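Local coordinates for conserved hypothetical protein (Sulfolobus solfataricus, PDB 2FNA), which binds ADP together with magnesium and, as an archaeal member of the AAA+ family, probably hydrolyses ATP, at residues A[42-47]-A[58-63]; A[64-69]-A[78-83]; A[126-131]-A[171-176]. All blocks are in the same frame, centred on the assembly; numbering follows the deposited sequence. Where two conformers were deposited one is given.

Contact 1: residues A[42-47]-A[58-63]; sequences GKSSII and YIYLDL. With MG (magnesium ion), chain C; ADP (adenosine-5'-diphosphate), chain D; EDO (1,2-ethanediol), chain E.
Y60 reaches from the edge strand to a serine that holds a metal: its OH comes 4.0 Å from CB of S44, while OG of S44 is a ligand of magnesium. The two side chains do not bond to each other; instead both hydroxyls meet the same carboxylate oxygen, OD2 of D144, at a position consistent with the Walker B aspartate of a P-loop ATPase. Segment 42-47 is the end of the P-loop (Walker A) and the first turn of its helix. One turn on, I47 presses the methyl CG2 against CE2 of Y60 at 3.8 Å, the two side chains crossing obliquely. The first torsion of Y60 sets CG anti to the backbone N (chi1 -160°), which carries the ring across to the helix. On the nucleotide side, ADP O3B and four waters complete the six ligands of magnesium, and O3B also takes the amide of S44 in a nearly straight bond (166°). O1B is gripped twice by K43, through N at 2.8 Å and NZ, with a weak third bond from G42 N. K43 bends at chi3 and chi4, which curls the chain round until NZ lies 2.9 Å from O1B.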
loop_
_atom_site.group_PDB
_atom_site.type_symbol
_atom_site.label_atom_id
_atom_site.label_comp_id
_atom_site.label_asym_id
_atom_site.label_seq_id
_atom_site.Cartn_x
_atom_site.Cartn_y
_atom_site.Cartn_z
ATOM N N GLY A 42 7.156 -4.354 0.306
ATOM C CA GLY A 42 7.204 -4.977 1.618
ATOM C C GLY A 42 6.481 -4.225 2.708
ATOM O O GLY A 42 6.712 -4.498 3.897
ATOM N N LYS A 43 5.599 -3.291 2.330
ATOM C CA LYS A 43 4.941 -2.435 3.326
ATOM C C LYS A 43 4.091 -3.291 4.261
ATOM O O LYS A 43 4.254 -3.221 5.465
ATOM C CB LYS A 43 4.097 -1.326 2.686
ATOM C CG LYS A 43 4.855 -0.326 1.816
ATOM C CD LYS A 43 3.929 0.735 1.250
ATOM C CE LYS A 43 2.852 0.174 0.296
ATOM N NZ LYS A 43 3.437 -0.470 -0.897
ATOM N N SER A 44 3.196 -4.116 3.716
ATOM C CA SER A 44 2.335 -4.934 4.580
ATOM C C SER A 44 3.185 -5.885 5.437
ATOM O O SER A 44 2.879 -6.109 6.613
ATOM C CB SER A 44 1.259 -5.697 3.781
ATOM O OG SER A 44 0.373 -4.825 3.082
ATOM N N SER A 45 4.268 -6.413 4.862
ATOM C CA SER A 45 5.226 -7.261 5.596
ATOM C C SER A 45 5.846 -6.599 6.842
ATOM O O SER A 45 5.850 -7.193 7.959
ATOM C CB SER A 45 6.338 -7.777 4.650
ATOM O OG SER A 45 5.836 -8.560 3.552
ATOM N N ILE A 46 6.405 -5.401 6.696
ATOM C CA ILE A 46 7.054 -4.792 7.865
ATOM C C ILE A 46 6.050 -4.387 8.924
ATOM O O ILE A 46 6.379 -4.372 10.096
ATOM C CB ILE A 46 7.967 -3.591 7.544
ATOM C CG1 ILE A 46 7.209 -2.400 6.943
ATOM C CG2 ILE A 46 9.140 -4.014 6.697
ATOM C CD1 ILE A 46 7.985 -1.091 7.119
ATOM N N ILE A 47 4.827 -4.072 8.496
ATOM C CA ILE A 47 3.726 -3.748 9.397
ATOM C C ILE A 47 3.355 -4.979 10.211
ATOM O O ILE A 47 3.236 -4.902 11.444
ATOM C CB ILE A 47 2.497 -3.202 8.628
ATOM C CG1 ILE A 47 2.809 -1.812 8.067
ATOM C CG2 ILE A 47 1.261 -3.056 9.534
ATOM C CD1 ILE A 47 1.728 -1.231 7.198
ATOM N N TYR A 58 -4.141 -4.549 18.582
ATOM C CA TYR A 58 -4.230 -3.845 17.326
ATOM C C TYR A 58 -5.520 -4.187 16.592
ATOM O O TYR A 58 -6.194 -5.205 16.882
ATOM C CB TYR A 58 -3.014 -4.164 16.450
ATOM C CG TYR A 58 -2.980 -5.592 15.937
ATOM C CD1 TYR A 58 -2.395 -6.620 16.693
ATOM C CD2 TYR A 58 -3.545 -5.922 14.709
ATOM C CE1 TYR A 58 -2.372 -7.955 16.227
ATOM C CE2 TYR A 58 -3.535 -7.257 14.240
ATOM C CZ TYR A 58 -2.939 -8.252 14.998
ATOM O OH TYR A 58 -2.928 -9.536 14.517
ATOM N N ILE A 59 -5.859 -3.272 15.682
ATOM C CA ILE A 59 -6.943 -3.380 14.728
ATOM C C ILE A 59 -6.264 -3.286 13.360
ATOM O O ILE A 59 -5.524 -2.353 13.115
ATOM C CB ILE A 59 -7.911 -2.169 14.898
ATOM C CG1 ILE A 59 -8.779 -2.339 16.152
ATOM C CG2 ILE A 59 -8.751 -1.926 13.632
ATOM C CD1 ILE A 59 -9.771 -3.459 16.086
ATOM N N TYR A 60 -6.486 -4.256 12.487
ATOM C CA TYR A 60 -5.848 -4.246 11.180
ATOM C C TYR A 60 -6.858 -4.103 10.066
ATOM O O TYR A 60 -7.546 -5.059 9.748
ATOM C CB TYR A 60 -5.061 -5.537 10.984
ATOM C CG TYR A 60 -4.014 -5.455 9.924
ATOM C CD1 TYR A 60 -4.359 -5.305 8.572
ATOM C CD2 TYR A 60 -2.663 -5.503 10.261
ATOM C CE1 TYR A 60 -3.378 -5.223 7.604
ATOM C CE2 TYR A 60 -1.686 -5.442 9.299
ATOM C CZ TYR A 60 -2.049 -5.290 7.980
ATOM O OH TYR A 60 -1.079 -5.226 7.013
ATOM N N LEU A 61 -6.948 -2.921 9.460
ATOM C CA LEU A 61 -7.842 -2.725 8.311
ATOM C C LEU A 61 -7.099 -2.914 6.987
ATOM O O LEU A 61 -6.290 -2.073 6.585
ATOM C CB LEU A 61 -8.519 -1.356 8.356
ATOM C CG LEU A 61 -9.418 -1.069 9.567
ATOM C CD1 LEU A 61 -10.208 0.230 9.367
ATOM C CD2 LEU A 61 -10.394 -2.209 9.797
ATOM N N ASP A 62 -7.380 -4.046 6.337
ATOM C CA ASP A 62 -6.818 -4.398 5.042
ATOM C C ASP A 62 -7.712 -3.835 3.916
ATOM O O ASP A 62 -8.735 -4.406 3.556
ATOM C CB ASP A 62 -6.666 -5.908 4.968
ATOM C CG ASP A 62 -5.919 -6.356 3.754
ATOM O OD1 ASP A 62 -5.155 -5.556 3.188
ATOM O OD2 ASP A 62 -6.102 -7.524 3.363
ATOM N N LEU A 63 -7.358 -2.664 3.417
ATOM C CA LEU A 63 -8.267 -1.867 2.583
ATOM C C LEU A 63 -8.067 -2.189 1.129
ATOM O O LEU A 63 -8.809 -1.734 0.281
ATOM C CB LEU A 63 -8.072 -0.376 2.874
ATOM C CG LEU A 63 -8.356 -0.005 4.338
ATOM C CD1 LEU A 63 -7.808 1.377 4.734
ATOM C CD2 LEU A 63 -9.863 -0.126 4.633
HETATM MG MG MG C . 0.461 -4.330 0.988
HETATM P PB ADP D . 3.425 -4.227 -0.264
HETATM O O1B ADP D . 4.425 -3.118 -0.200
HETATM O O2B ADP D . 2.774 -4.324 -1.640
HETATM O O3B ADP D . 2.470 -4.340 0.877
HETATM P PA ADP D . 4.182 -6.957 0.570
HETATM O O1A ADP D . 4.494 -6.908 2.031
HETATM O O2A ADP D . 2.823 -7.460 0.310
HETATM O O3A ADP D . 4.408 -5.569 -0.247
HETATM O "O5'" ADP D . 5.358 -7.780 -0.110
HETATM C "C5'" ADP D . 5.312 -8.205 -1.483
HETATM C "C4'" ADP D . 5.953 -9.584 -1.620
HETATM O "O4'" ADP D . 7.363 -9.518 -1.516
HETATM C "C3'" ADP D . 5.539 -10.573 -0.575
HETATM O "O3'" ADP D . 5.652 -11.885 -1.165
HETATM C "C2'" ADP D . 6.600 -10.451 0.495
HETATM O "O2'" ADP D . 6.761 -11.643 1.250
HETATM C "C1'" ADP D . 7.812 -10.196 -0.357
HETATM N N9 ADP D . 8.832 -9.338 0.234
HETATM C C8 ADP D . 8.913 -7.997 0.095
HETATM N N7 ADP D . 10.005 -7.534 0.702
HETATM C C5 ADP D . 10.633 -8.593 1.266
HETATM C C6 ADP D . 11.859 -8.826 2.060
HETATM N N6 ADP D . 12.648 -7.791 2.416
HETATM N N1 ADP D . 12.174 -10.104 2.418
HETATM C C2 ADP D . 11.410 -11.154 2.063
HETATM N N3 ADP D . 10.288 -11.019 1.337
HETATM C C4 ADP D . 9.875 -9.789 0.922
HETATM C C1 EDO E . -5.534 -8.485 17.100
HETATM O O1 EDO E . -6.456 -9.139 16.220
HETATM C C2 EDO E . -6.231 -8.029 18.375
HETATM O O2 EDO E . -5.301 -7.290 19.190
HETATM O O HOH W 1 0.307 -3.820 -1.064
HETATM O O HOH W 2 0.240 -2.456 1.628
HETATM O O HOH W 3 0.504 -6.407 0.639
HETATM O O HOH W 4 -1.658 -4.474 1.151
#

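Contact 2: residues A[64-69]-A[78-83]; sequences RKFEER and LLELQK
In the strand-loop-helix unit at the edge of the ATPase sheet, the loop leaving strand 58-62 meets the helix it leads into, 74-91, through K65 and F66 on one side and E80 on the other. K65 and E80 extend toward each other from opposite directions. NZ of K65 lies 3.3 Å from OE1 of E80, a salt bridge whose hydrogen bond is weak. The lysine chain meets the carboxylate as much as its ammonium does: CE is 3.3 Å from OE1, and CD sits 3.4 Å from OE2. E80 bends at chi2 (-66°), swinging CD to the lysine while CG stays at the ring. Below that bend, CG meets the rim of F66, 3.7 Å from CZ and near the ring plane; ring and carboxylate stand almost at right angles (89°). Within the loop F66 is held further, K65 CG lying over part of one face and R69 CD at the edge. R69 in turn sets its guanidinium face on CD1 of F66 and pairs with D76 near the start of the helix. Were E80 replaced by an alanine, K65 would probably lose this mate and a gap open beside CZ of F66. With K65 exposed and the hydrogen bond weak, solvent probably screens this pairing, so its charge attraction is likely to be modest, while the aliphatic CG packs on the better buried phenyl ring.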
loop_
_atom_site.group_PDB
_atom_site.type_symbol
_atom_site.label_atom_id
_atom_site.label_comp_id
_atom_site.label_asym_id
_atom_site.label_seq_id
_atom_site.Cartn_x
_atom_site.Cartn_y
_atom_site.Cartn_z
ATOM N N ARG A 64 -7.033 -2.982 0.845
ATOM C CA ARG A 64 -6.805 -3.533 -0.480
ATOM C C ARG A 64 -8.026 -4.276 -0.979
ATOM O O ARG A 64 -8.234 -4.366 -2.173
ATOM C CB ARG A 64 -5.646 -4.551 -0.477
ATOM C CG ARG A 64 -4.355 -4.100 -1.142
ATOM C CD ARG A 64 -3.771 -5.173 -2.121
ATOM N NE ARG A 64 -3.964 -6.563 -1.673
ATOM N N LYS A 65 -8.810 -4.866 -0.087
ATOM C CA LYS A 65 -10.042 -5.497 -0.540
ATOM C C LYS A 65 -11.063 -4.560 -1.191
ATOM O O LYS A 65 -12.073 -5.037 -1.708
ATOM C CB LYS A 65 -10.716 -6.258 0.604
ATOM C CG LYS A 65 -11.199 -5.432 1.761
ATOM C CD LYS A 65 -11.678 -6.364 2.879
ATOM C CE LYS A 65 -10.529 -6.926 3.709
ATOM N NZ LYS A 65 -10.877 -8.242 4.308
ATOM N N PHE A 66 -10.824 -3.241 -1.146
ATOM C CA PHE A 66 -11.683 -2.292 -1.818
ATOM C C PHE A 66 -11.077 -1.756 -3.103
ATOM O O PHE A 66 -11.680 -0.903 -3.730
ATOM C CB PHE A 66 -12.012 -1.133 -0.867
ATOM C CG PHE A 66 -12.753 -1.563 0.353
ATOM C CD1 PHE A 66 -14.043 -2.055 0.241
ATOM C CD2 PHE A 66 -12.167 -1.518 1.615
ATOM C CE1 PHE A 66 -14.755 -2.491 1.361
ATOM C CE2 PHE A 66 -12.882 -1.931 2.739
ATOM C CZ PHE A 66 -14.198 -2.431 2.595
ATOM N N GLU A 67 -9.899 -2.249 -3.500
ATOM C CA GLU A 67 -9.163 -1.642 -4.610
ATOM C C GLU A 67 -9.908 -1.710 -5.942
ATOM O O GLU A 67 -9.733 -0.829 -6.786
ATOM C CB GLU A 67 -7.746 -2.224 -4.747
ATOM C CG GLU A 67 -7.716 -3.657 -5.273
ATOM C CD GLU A 67 -6.358 -4.350 -5.046
ATOM O OE1 GLU A 67 -5.318 -3.642 -5.025
ATOM O OE2 GLU A 67 -6.368 -5.608 -4.909
ATOM N N GLU A 68 -10.748 -2.729 -6.113
ATOM C CA GLU A 68 -11.526 -2.894 -7.365
ATOM C C GLU A 68 -12.818 -2.088 -7.426
ATOM O O GLU A 68 -13.464 -2.048 -8.469
ATOM C CB GLU A 68 -11.838 -4.367 -7.602
ATOM C CG GLU A 68 -10.596 -5.200 -7.818
ATOM C CD GLU A 68 -10.886 -6.689 -7.958
ATOM O OE1 GLU A 68 -12.073 -7.062 -8.087
ATOM O OE2 GLU A 68 -9.923 -7.483 -7.934
ATOM N N ARG A 69 -13.169 -1.415 -6.332
ATOM C CA ARG A 69 -14.338 -0.534 -6.280
ATOM C C ARG A 69 -13.979 0.919 -6.453
ATOM O O ARG A 69 -12.869 1.335 -6.145
ATOM C CB ARG A 69 -15.023 -0.649 -4.930
ATOM C CG ARG A 69 -15.451 -2.035 -4.553
ATOM C CD ARG A 69 -16.054 -2.007 -3.178
ATOM N NE ARG A 69 -16.052 -3.346 -2.601
ATOM C CZ ARG A 69 -16.689 -3.685 -1.489
ATOM N NH1 ARG A 69 -17.397 -2.786 -0.832
ATOM N NH2 ARG A 69 -16.615 -4.932 -1.038
ATOM N N LEU A 78 -18.040 -0.206 8.065
ATOM C CA LEU A 78 -18.408 -0.680 9.409
ATOM C C LEU A 78 -18.321 -2.190 9.607
ATOM O O LEU A 78 -18.022 -2.640 10.715
ATOM C CB LEU A 78 -19.817 -0.234 9.785
ATOM C CG LEU A 78 -20.006 1.225 10.191
ATOM C CD1 LEU A 78 -21.341 1.340 10.839
ATOM C CD2 LEU A 78 -18.912 1.731 11.131
ATOM N N LEU A 79 -18.619 -2.964 8.560
ATOM C CA LEU A 79 -18.540 -4.431 8.637
ATOM C C LEU A 79 -17.091 -4.881 8.780
ATOM O O LEU A 79 -16.832 -5.848 9.476
ATOM C CB LEU A 79 -19.205 -5.114 7.432
ATOM N N GLU A 80 -16.148 -4.173 8.154
ATOM C CA GLU A 80 -14.731 -4.509 8.301
ATOM C C GLU A 80 -14.190 -4.153 9.689
ATOM O O GLU A 80 -13.410 -4.906 10.270
ATOM C CB GLU A 80 -13.876 -3.793 7.255
ATOM C CG GLU A 80 -14.106 -4.254 5.841
ATOM C CD GLU A 80 -13.675 -5.676 5.614
ATOM O OE1 GLU A 80 -12.620 -6.076 6.165
ATOM O OE2 GLU A 80 -14.383 -6.379 4.866
ATOM N N LEU A 81 -14.578 -2.978 10.171
ATOM C CA LEU A 81 -14.225 -2.512 11.501
ATOM C C LEU A 81 -14.823 -3.447 12.573
ATOM O O LEU A 81 -14.174 -3.803 13.560
ATOM C CB LEU A 81 -14.753 -1.087 11.663
ATOM C CG LEU A 81 -14.401 -0.290 12.913
ATOM C CD1 LEU A 81 -12.882 -0.246 13.103
ATOM C CD2 LEU A 81 -15.001 1.115 12.826
ATOM N N GLN A 82 -16.062 -3.848 12.356
ATOM C CA GLN A 82 -16.766 -4.755 13.261
ATOM C C GLN A 82 -16.005 -6.061 13.432
ATOM O O GLN A 82 -15.788 -6.505 14.556
ATOM C CB GLN A 82 -18.167 -5.000 12.710
ATOM C CG GLN A 82 -19.109 -5.826 13.536
ATOM C CD GLN A 82 -20.440 -5.942 12.818
ATOM O OE1 GLN A 82 -21.218 -4.981 12.757
ATOM N NE2 GLN A 82 -20.683 -7.100 12.225
ATOM N N LYS A 83 -15.561 -6.638 12.322
ATOM C CA LYS A 83 -14.761 -7.861 12.345
ATOM C C LYS A 83 -13.489 -7.685 13.169
ATOM O O LYS A 83 -13.170 -8.521 14.001
ATOM C CB LYS A 83 -14.379 -8.287 10.928
ATOM C CG LYS A 83 -15.517 -8.850 10.097
ATOM C CD LYS A 83 -15.126 -8.914 8.622
#

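Contact 3: residues A[126-131]-A[171-176]; sequences NLLESF and IKFIMS
I171, first in its segment, meets helix 124-133 with the end of its side chain. Its CD1 lies 3.4 Å from the carbonyl O of L128, so a methyl is set directly against the helix backbone, and the same atom lies 4.0 Å from CB of F131. It approaches the F131 ring at its edge, near the plane, rather than from above. With chi2 at -70° the chain of I171 is kinked, and CD1 fits beside both residues of the helix. Farther back, CG1 is 4.5 Å from CB of L128, a looser apolar contact. The F131 ring also has the carbonyl O of L127 over one face, near the rim, and the F131 side chain packs against I85 and L88 of helix 74-91.

The side chain of K172 points away from the helix, while its backbone bonds to V139 and I141 tie it to the neighbouring strand. This is an interior strand of the parallel sheet, whose order 2-3-4-1-5 is that of the AAA+ P-loop core; the axes of segments 126-131 and 171-176 approach to 9.9 Å, their N-to-C directions 116° apart, and the helix packs beside the start of the strand.

F173 is the second residue to meet the helix. It and L128 come from opposite directions, and CZ of the ring stands 3.8 Å from CD1 of L128, the methyl sitting at the ring edge. L161 and A164 of helix 158-167 also pack on F173, and A164 reaches L128 as well, so L128, F173 and A164 pack against one another.

Beyond F173 the strand draws away from helix 124-133. M175, a selenomethionine, packs on L161 and L143, and S176 turns its OG to D144 OD1 and the backbone N of E145.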
loop_
_atom_site.group_PDB
_atom_site.type_symbol
_atom_site.label_atom_id
_atom_site.label_comp_id
_atom_site.label_asym_id
_atom_site.label_seq_id
_atom_site.Cartn_x
_atom_site.Cartn_y
_atom_site.Cartn_z
ATOM N N ASN A 126 -15.080 8.605 19.500
ATOM C CA ASN A 126 -15.491 7.939 20.763
ATOM C C ASN A 126 -15.122 6.467 20.774
ATOM O O ASN A 126 -14.815 5.891 21.823
ATOM C CB ASN A 126 -16.995 8.052 20.982
ATOM C CG ASN A 126 -17.428 9.432 21.453
ATOM O OD1 ASN A 126 -16.607 10.280 21.827
ATOM N ND2 ASN A 126 -18.737 9.660 21.445
ATOM N N LEU A 127 -15.149 5.859 19.595
ATOM C CA LEU A 127 -14.752 4.476 19.433
ATOM C C LEU A 127 -13.271 4.288 19.799
ATOM O O LEU A 127 -12.927 3.397 20.587
ATOM C CB LEU A 127 -15.040 4.030 18.000
ATOM C CG LEU A 127 -14.757 2.566 17.631
ATOM C CD1 LEU A 127 -15.519 1.575 18.554
ATOM C CD2 LEU A 127 -15.089 2.297 16.154
ATOM N N LEU A 128 -12.418 5.141 19.240
ATOM C CA LEU A 128 -10.971 5.118 19.493
ATOM C C LEU A 128 -10.684 5.368 20.963
ATOM O O LEU A 128 -9.808 4.731 21.569
ATOM C CB LEU A 128 -10.263 6.189 18.674
ATOM C CG LEU A 128 -10.277 6.083 17.143
ATOM C CD1 LEU A 128 -9.588 7.303 16.569
ATOM C CD2 LEU A 128 -9.598 4.834 16.683
ATOM N N GLU A 129 -11.425 6.318 21.517
ATOM C CA GLU A 129 -11.306 6.688 22.912
ATOM C C GLU A 129 -11.638 5.518 23.840
ATOM O O GLU A 129 -11.079 5.416 24.935
ATOM C CB GLU A 129 -12.206 7.894 23.205
ATOM C CG GLU A 129 -11.851 8.606 24.490
ATOM C CD GLU A 129 -12.312 10.056 24.548
ATOM O OE1 GLU A 129 -12.774 10.621 23.524
ATOM O OE2 GLU A 129 -12.189 10.634 25.646
ATOM N N SER A 130 -12.522 4.624 23.394
ATOM C CA SER A 130 -12.902 3.443 24.193
ATOM C C SER A 130 -11.866 2.320 24.119
ATOM O O SER A 130 -11.723 1.541 25.061
ATOM C CB SER A 130 -14.257 2.906 23.745
ATOM O OG SER A 130 -14.149 2.254 22.503
ATOM N N PHE A 131 -11.157 2.222 22.991
ATOM C CA PHE A 131 -10.021 1.324 22.878
ATOM C C PHE A 131 -8.986 1.764 23.888
ATOM O O PHE A 131 -8.423 0.936 24.611
ATOM C CB PHE A 131 -9.364 1.389 21.500
ATOM C CG PHE A 131 -10.241 0.966 20.355
ATOM C CD1 PHE A 131 -11.387 0.217 20.539
ATOM C CD2 PHE A 131 -9.876 1.312 19.052
ATOM C CE1 PHE A 131 -12.167 -0.163 19.447
ATOM C CE2 PHE A 131 -10.651 0.921 17.961
ATOM C CZ PHE A 131 -11.801 0.184 18.168
ATOM N N ILE A 171 -3.266 5.782 21.424
ATOM C CA ILE A 171 -3.714 5.352 20.089
ATOM C C ILE A 171 -2.607 5.722 19.117
ATOM O O ILE A 171 -2.216 6.896 19.034
ATOM C CB ILE A 171 -5.083 5.994 19.654
ATOM C CG1 ILE A 171 -6.254 5.567 20.554
ATOM C CG2 ILE A 171 -5.415 5.677 18.188
ATOM C CD1 ILE A 171 -6.689 4.152 20.431
ATOM N N LYS A 172 -2.061 4.701 18.445
ATOM C CA LYS A 172 -0.981 4.851 17.479
ATOM C C LYS A 172 -1.401 4.296 16.128
ATOM O O LYS A 172 -1.672 3.105 16.008
ATOM C CB LYS A 172 0.255 4.104 17.959
ATOM C CG LYS A 172 0.726 4.459 19.333
ATOM C CD LYS A 172 1.193 5.890 19.407
ATOM C CE LYS A 172 1.650 6.296 20.817
ATOM N NZ LYS A 172 1.671 7.767 20.793
ATOM N N PHE A 173 -1.478 5.159 15.112
ATOM C CA PHE A 173 -1.880 4.744 13.783
ATOM C C PHE A 173 -0.694 4.364 12.939
ATOM O O PHE A 173 0.377 5.029 12.967
ATOM C CB PHE A 173 -2.582 5.880 13.038
ATOM C CG PHE A 173 -3.904 6.259 13.612
ATOM C CD1 PHE A 173 -5.068 5.643 13.155
ATOM C CD2 PHE A 173 -4.002 7.246 14.575
ATOM C CE1 PHE A 173 -6.295 5.970 13.693
ATOM C CE2 PHE A 173 -5.234 7.601 15.094
ATOM C CZ PHE A 173 -6.378 6.957 14.649
ATOM N N ILE A 174 -0.899 3.337 12.121
ATOM C CA ILE A 174 0.029 3.034 11.066
ATOM C C ILE A 174 -0.754 3.059 9.765
ATOM O O ILE A 174 -1.697 2.282 9.585
ATOM C CB ILE A 174 0.749 1.655 11.274
ATOM C CG1 ILE A 174 1.578 1.670 12.549
ATOM C CG2 ILE A 174 1.649 1.324 10.083
ATOM C CD1 ILE A 174 2.057 0.291 12.945
HETATM N N MSE A 175 -0.358 3.952 8.863
HETATM C CA MSE A 175 -1.065 4.107 7.589
HETATM C C MSE A 175 -0.095 3.899 6.457
HETATM O O MSE A 175 0.892 4.640 6.330
HETATM C CB MSE A 175 -1.680 5.516 7.464
HETATM C CG MSE A 175 -2.479 5.918 8.687
HETATM SE SE MSE A 175 -3.504 7.570 8.550
HETATM C CE MSE A 175 -4.205 7.483 10.283
ATOM N N SER A 176 -0.405 2.947 5.593
ATOM C CA SER A 176 0.464 2.655 4.473
ATOM C C SER A 176 -0.183 3.097 3.175
ATOM O O SER A 176 -1.405 3.212 3.095
ATOM C CB SER A 176 0.759 1.157 4.399
ATOM O OG SER A 176 -0.386 0.452 3.967
#

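Overall arrangement
Contacts 1 and 3 are buried and reach the same parallel sheet, whereas contact 2 is only partly buried, with an exposed lysine. Their chemistry follows: contact 1 joins a little apolar packing to a metal and phosphate site, contact 2 pairs charges beside a ring edge, and contact 3 packs apolar side chains, one methyl resting on a helix carbonyl. The elements run together. Strand 58-62 of contact 1 leads through the loop of contact 2 into helix 74-91, and L61 packs back on that helix at E80 and L81. L81 in turn meets L127 of contact 3. Contacts 1 and 3 touch where I47 CD1 packs against I174 and S176, and where I59 meets the F131 ring.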